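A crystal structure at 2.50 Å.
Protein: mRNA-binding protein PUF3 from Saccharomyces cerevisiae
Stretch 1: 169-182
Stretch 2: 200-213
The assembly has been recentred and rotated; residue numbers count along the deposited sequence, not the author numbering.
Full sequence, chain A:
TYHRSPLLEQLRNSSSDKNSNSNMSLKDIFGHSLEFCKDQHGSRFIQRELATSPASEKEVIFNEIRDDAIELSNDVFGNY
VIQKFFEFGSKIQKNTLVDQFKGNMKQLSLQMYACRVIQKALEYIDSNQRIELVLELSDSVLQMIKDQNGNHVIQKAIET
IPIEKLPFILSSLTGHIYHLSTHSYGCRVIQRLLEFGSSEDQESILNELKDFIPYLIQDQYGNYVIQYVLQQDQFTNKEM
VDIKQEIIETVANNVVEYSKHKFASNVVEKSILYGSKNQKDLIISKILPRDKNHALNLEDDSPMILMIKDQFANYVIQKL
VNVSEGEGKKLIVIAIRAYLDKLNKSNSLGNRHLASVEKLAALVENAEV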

# COMPACT_ATOMS: atom_id res chain seq x y z
N ILE A 169 -18.95 5.46 -3.09
CA ILE A 169 -17.94 4.50 -2.65
C ILE A 169 -18.23 4.09 -1.21
O ILE A 169 -18.57 2.94 -0.94
CB ILE A 169 -16.51 5.04 -2.81
CG1 ILE A 169 -16.16 5.19 -4.29
CG2 ILE A 169 -15.52 4.07 -2.16
CD1 ILE A 169 -14.70 5.43 -4.55
N LEU A 170 -18.13 5.04 -0.29
CA LEU A 170 -18.37 4.75 1.12
C LEU A 170 -19.81 4.28 1.38
O LEU A 170 -20.03 3.35 2.16
CB LEU A 170 -18.04 5.95 2.01
CG LEU A 170 -17.73 5.52 3.44
CD1 LEU A 170 -16.57 4.55 3.41
CD2 LEU A 170 -17.40 6.71 4.29
N SER A 171 -20.77 4.92 0.72
CA SER A 171 -22.16 4.58 0.92
C SER A 171 -22.41 3.12 0.57
O SER A 171 -23.36 2.51 1.05
CB SER A 171 -23.07 5.49 0.09
OG SER A 171 -23.20 5.02 -1.24
N SER A 172 -21.55 2.55 -0.28
CA SER A 172 -21.67 1.14 -0.66
C SER A 172 -20.95 0.24 0.33
O SER A 172 -21.14 -0.97 0.33
CB SER A 172 -21.11 0.89 -2.07
OG SER A 172 -21.83 1.61 -3.06
N LEU A 173 -20.10 0.83 1.16
CA LEU A 173 -19.27 0.04 2.06
C LEU A 173 -19.84 -0.12 3.47
O LEU A 173 -19.48 -1.06 4.18
CB LEU A 173 -17.86 0.65 2.14
CG LEU A 173 -16.82 0.09 1.18
CD1 LEU A 173 -17.33 0.18 -0.22
CD2 LEU A 173 -15.51 0.84 1.32
N THR A 174 -20.72 0.79 3.88
CA THR A 174 -21.18 0.78 5.27
C THR A 174 -21.78 -0.58 5.60
O THR A 174 -22.60 -1.10 4.85
CB THR A 174 -22.18 1.91 5.58
OG1 THR A 174 -23.42 1.65 4.90
CG2 THR A 174 -21.59 3.27 5.15
N GLY A 175 -21.34 -1.15 6.72
CA GLY A 175 -21.70 -2.51 7.07
C GLY A 175 -20.61 -3.50 6.69
O GLY A 175 -20.52 -4.60 7.25
N HIS A 176 -19.76 -3.12 5.74
CA HIS A 176 -18.75 -4.05 5.25
C HIS A 176 -17.34 -3.67 5.65
O HIS A 176 -16.40 -4.41 5.37
CB HIS A 176 -18.86 -4.19 3.74
CG HIS A 176 -20.25 -4.49 3.25
ND1 HIS A 176 -20.72 -5.77 3.07
CD2 HIS A 176 -21.27 -3.66 2.91
CE1 HIS A 176 -21.96 -5.72 2.64
NE2 HIS A 176 -22.32 -4.45 2.53
N ILE A 177 -17.20 -2.55 6.34
CA ILE A 177 -15.89 -1.96 6.60
C ILE A 177 -14.94 -2.84 7.41
O ILE A 177 -13.76 -2.90 7.10
CB ILE A 177 -16.01 -0.56 7.24
CG1 ILE A 177 -16.65 0.40 6.24
CG2 ILE A 177 -14.64 -0.04 7.67
CD1 ILE A 177 -17.11 1.70 6.88
N TYR A 178 -15.44 -3.51 8.44
CA TYR A 178 -14.57 -4.43 9.18
C TYR A 178 -14.12 -5.59 8.29
O TYR A 178 -12.93 -5.91 8.20
CB TYR A 178 -15.20 -4.97 10.46
CG TYR A 178 -14.35 -6.09 11.03
CD1 TYR A 178 -13.21 -5.81 11.77
CD2 TYR A 178 -14.66 -7.43 10.77
CE1 TYR A 178 -12.41 -6.82 12.27
CE2 TYR A 178 -13.87 -8.45 11.28
CZ TYR A 178 -12.75 -8.14 12.03
OH TYR A 178 -11.96 -9.16 12.53
N HIS A 179 -15.08 -6.23 7.64
CA HIS A 179 -14.76 -7.29 6.70
C HIS A 179 -13.66 -6.85 5.75
O HIS A 179 -12.64 -7.53 5.62
CB HIS A 179 -16.01 -7.70 5.92
CG HIS A 179 -15.76 -8.77 4.91
ND1 HIS A 179 -15.66 -8.51 3.55
CD2 HIS A 179 -15.58 -10.11 5.04
CE1 HIS A 179 -15.44 -9.64 2.90
NE2 HIS A 179 -15.39 -10.63 3.79
N LEU A 180 -13.85 -5.70 5.10
CA LEU A 180 -12.89 -5.21 4.10
C LEU A 180 -11.51 -4.95 4.69
O LEU A 180 -10.49 -5.12 4.01
CB LEU A 180 -13.39 -3.93 3.41
CG LEU A 180 -14.59 -4.01 2.48
CD1 LEU A 180 -15.03 -2.61 2.05
CD2 LEU A 180 -14.24 -4.88 1.27
N SER A 181 -11.48 -4.54 5.96
CA SER A 181 -10.24 -4.17 6.64
C SER A 181 -9.38 -5.37 6.97
O SER A 181 -8.21 -5.20 7.34
CB SER A 181 -10.54 -3.38 7.91
OG SER A 181 -11.24 -2.20 7.60
N THR A 182 -9.96 -6.57 6.86
CA THR A 182 -9.22 -7.82 7.03
C THR A 182 -9.03 -8.57 5.71
O THR A 182 -8.40 -9.63 5.65
CB THR A 182 -9.86 -8.75 8.10
OG1 THR A 182 -11.28 -8.83 7.87
CG2 THR A 182 -9.59 -8.22 9.52
N GLU A 200 -15.67 13.48 7.99
CA GLU A 200 -16.88 12.71 8.22
C GLU A 200 -16.74 11.29 7.69
O GLU A 200 -17.16 10.33 8.35
CB GLU A 200 -18.09 13.40 7.56
CG GLU A 200 -18.32 14.84 8.04
CD GLU A 200 -17.19 15.79 7.63
OE1 GLU A 200 -17.09 16.11 6.42
OE2 GLU A 200 -16.42 16.20 8.52
N ASP A 201 -16.16 11.15 6.50
CA ASP A 201 -15.88 9.83 5.95
C ASP A 201 -15.02 9.03 6.92
O ASP A 201 -15.30 7.86 7.18
CB ASP A 201 -15.16 9.94 4.61
CG ASP A 201 -16.02 10.57 3.53
OD1 ASP A 201 -17.25 10.34 3.56
OD2 ASP A 201 -15.45 11.29 2.66
N GLN A 202 -13.97 9.66 7.44
CA GLN A 202 -13.07 9.01 8.39
C GLN A 202 -13.82 8.57 9.65
O GLN A 202 -13.54 7.52 10.21
CB GLN A 202 -11.90 9.92 8.76
CG GLN A 202 -11.10 10.39 7.56
CD GLN A 202 -9.94 11.28 7.94
OE1 GLN A 202 -9.40 11.18 9.04
NE2 GLN A 202 -9.55 12.15 7.03
N GLU A 203 -14.78 9.39 10.08
CA GLU A 203 -15.57 9.08 11.26
C GLU A 203 -16.41 7.84 10.98
O GLU A 203 -16.43 6.90 11.77
CB GLU A 203 -16.44 10.29 11.65
CG GLU A 203 -17.25 10.09 12.91
CD GLU A 203 -18.08 11.30 13.27
OE1 GLU A 203 -18.03 12.30 12.53
OE2 GLU A 203 -18.80 11.25 14.29
N SER A 204 -17.08 7.84 9.83
CA SER A 204 -17.92 6.72 9.42
C SER A 204 -17.15 5.40 9.35
O SER A 204 -17.70 4.33 9.61
CB SER A 204 -18.57 7.02 8.07
OG SER A 204 -19.11 5.84 7.50
N ILE A 205 -15.88 5.49 9.00
CA ILE A 205 -15.05 4.30 8.87
C ILE A 205 -14.51 3.81 10.21
O ILE A 205 -14.45 2.61 10.47
CB ILE A 205 -13.84 4.58 7.94
CG1 ILE A 205 -14.27 4.61 6.47
CG2 ILE A 205 -12.72 3.56 8.18
CD1 ILE A 205 -13.17 4.96 5.55
N LEU A 206 -14.06 4.76 11.03
CA LEU A 206 -13.43 4.44 12.31
C LEU A 206 -14.45 3.95 13.33
O LEU A 206 -14.11 3.25 14.29
CB LEU A 206 -12.68 5.67 12.83
CG LEU A 206 -11.47 6.06 11.99
CD1 LEU A 206 -10.86 7.37 12.49
CD2 LEU A 206 -10.44 4.95 11.96
N ASN A 207 -15.71 4.33 13.13
CA ASN A 207 -16.81 3.85 13.95
C ASN A 207 -17.09 2.35 13.77
O ASN A 207 -17.49 1.68 14.71
CB ASN A 207 -18.08 4.65 13.65
CG ASN A 207 -18.11 6.00 14.38
OD1 ASN A 207 -17.20 6.32 15.16
ND2 ASN A 207 -19.14 6.80 14.12
N GLU A 208 -16.90 1.84 12.56
CA GLU A 208 -17.12 0.42 12.31
C GLU A 208 -15.90 -0.42 12.73
O GLU A 208 -15.94 -1.65 12.69
CB GLU A 208 -17.45 0.16 10.83
CG GLU A 208 -18.75 0.79 10.37
CD GLU A 208 -19.31 0.13 9.12
OE1 GLU A 208 -20.24 0.69 8.49
OE2 GLU A 208 -18.81 -0.96 8.77
N LEU A 209 -14.83 0.25 13.14
CA LEU A 209 -13.62 -0.47 13.52
C LEU A 209 -13.35 -0.37 15.03
O LEU A 209 -12.65 -1.21 15.60
CB LEU A 209 -12.41 0.09 12.75
CG LEU A 209 -12.45 0.18 11.22
CD1 LEU A 209 -11.09 0.57 10.70
CD2 LEU A 209 -12.88 -1.16 10.63
N LYS A 210 -13.88 0.66 15.67
CA LYS A 210 -13.49 0.97 17.04
C LYS A 210 -13.96 -0.04 18.09
O LYS A 210 -13.65 0.10 19.26
CB LYS A 210 -13.91 2.39 17.41
CG LYS A 210 -15.41 2.63 17.47
CD LYS A 210 -15.69 3.99 18.16
CE LYS A 210 -17.17 4.32 18.18
NZ LYS A 210 -17.42 5.76 18.38
N ASP A 211 -14.70 -1.06 17.67
CA ASP A 211 -15.12 -2.13 18.58
C ASP A 211 -14.31 -3.39 18.35
O ASP A 211 -14.53 -4.40 19.01
CB ASP A 211 -16.62 -2.44 18.43
CG ASP A 211 -17.52 -1.32 18.95
OD1 ASP A 211 -18.72 -1.32 18.59
OD2 ASP A 211 -17.05 -0.45 19.72
N PHE A 212 -13.34 -3.33 17.45
CA PHE A 212 -12.64 -4.53 17.01
C PHE A 212 -11.13 -4.42 16.92
O PHE A 212 -10.49 -5.25 16.27
CB PHE A 212 -13.21 -4.98 15.67
CG PHE A 212 -14.69 -5.21 15.70
CD1 PHE A 212 -15.22 -6.26 16.46
CD2 PHE A 212 -15.55 -4.37 15.02
CE1 PHE A 212 -16.59 -6.48 16.52
CE2 PHE A 212 -16.93 -4.59 15.07
CZ PHE A 212 -17.45 -5.64 15.82
N ILE A 213 -10.56 -3.41 17.58
CA ILE A 213 -9.12 -3.16 17.54
C ILE A 213 -8.27 -4.38 17.88
O ILE A 213 -7.24 -4.60 17.24
CB ILE A 213 -8.71 -2.06 18.52
CG1 ILE A 213 -9.33 -0.72 18.12
CG2 ILE A 213 -7.19 -1.95 18.61
CD1 ILE A 213 -9.17 0.36 19.17
O HOH W 1 -17.89 -3.64 9.56

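The contact between these two stretches of PUF3 is a modest apolar seam between neighbouring helical segments, pinned along one edge by one glutamate carboxylate that receives backbone NH groups of the loop leading into a helix and of the helix's first residue. It illustrates a general principle of helical repeat packing: the chain turns between helices leave amide hydrogens without partners, and an acidic side chain from the adjacent segment can satisfy them.

In stretch 1 a weakly bonded helix ends near Leu173, and a short loop leads into the helix 177-181. Glu208 lies opposite this junction, and its CA-to-CB bond points toward stretch 1. With chi1 m and chi2 t (-159°), its side chain reaches out in an extended form and delivers the carboxylate to the turn. Gly175 N donates to Glu208 OE1 at 2.8 Å, close to linear at 159°; Ile177 N makes a weak bond to Glu208 OE2 at 3.3 Å. A water extends the same arrangement by one residue: it accepts from Tyr178 N at 2.7 Å and donates to Glu208 OE2 at 2.9 Å. Gly175 suits its place because its backbone angles (98/-22) would jam a CB against the preceding carbonyl oxygen, irrespective of the neighbouring stretch.

Apolar side chains pack alongside the carboxylate, inward of it. At the Leu170 end, the helices 169-173 and 200-207 run nearly parallel, at 18°, but their axes come no closer than 11.2 Å, so side chains must bridge the gap. Leu170 does so, its CD1 meeting Ile205 CG1 at 3.8 Å while its CD2 lies 3.7 Å from Ser204 OG. The small side chain of Ser204 faces the other stretch, and Ile177 CD1 comes within 3.8 Å of the Ser204 backbone O.

Ile177 links the two halves of the seam. Its CD1 approaches Ile205 CG1 at 4.1 Å, and its CG2 packs on Leu209 CD2 at 3.6 Å. Leu209 leaves its backbone sideways, yet its end comes nearer to stretch 1, where CD2 also lies 3.6 Å from Ser181 OG. That hydroxyl is not left unsatisfied against the methyl, since Ser181 OG donates to Ile177 O, one helical turn back, at 2.7 Å.

Beyond Leu209, a type I turn from Leu209 to Phe212 brings Phe212 round to Tyr178. Their rings meet obliquely, with centroids 5.2 Å apart and planes at 46°, and Tyr178 CE1 rests 3.9 Å from Phe212 CB, closing a contact that buries 541 Å² in all.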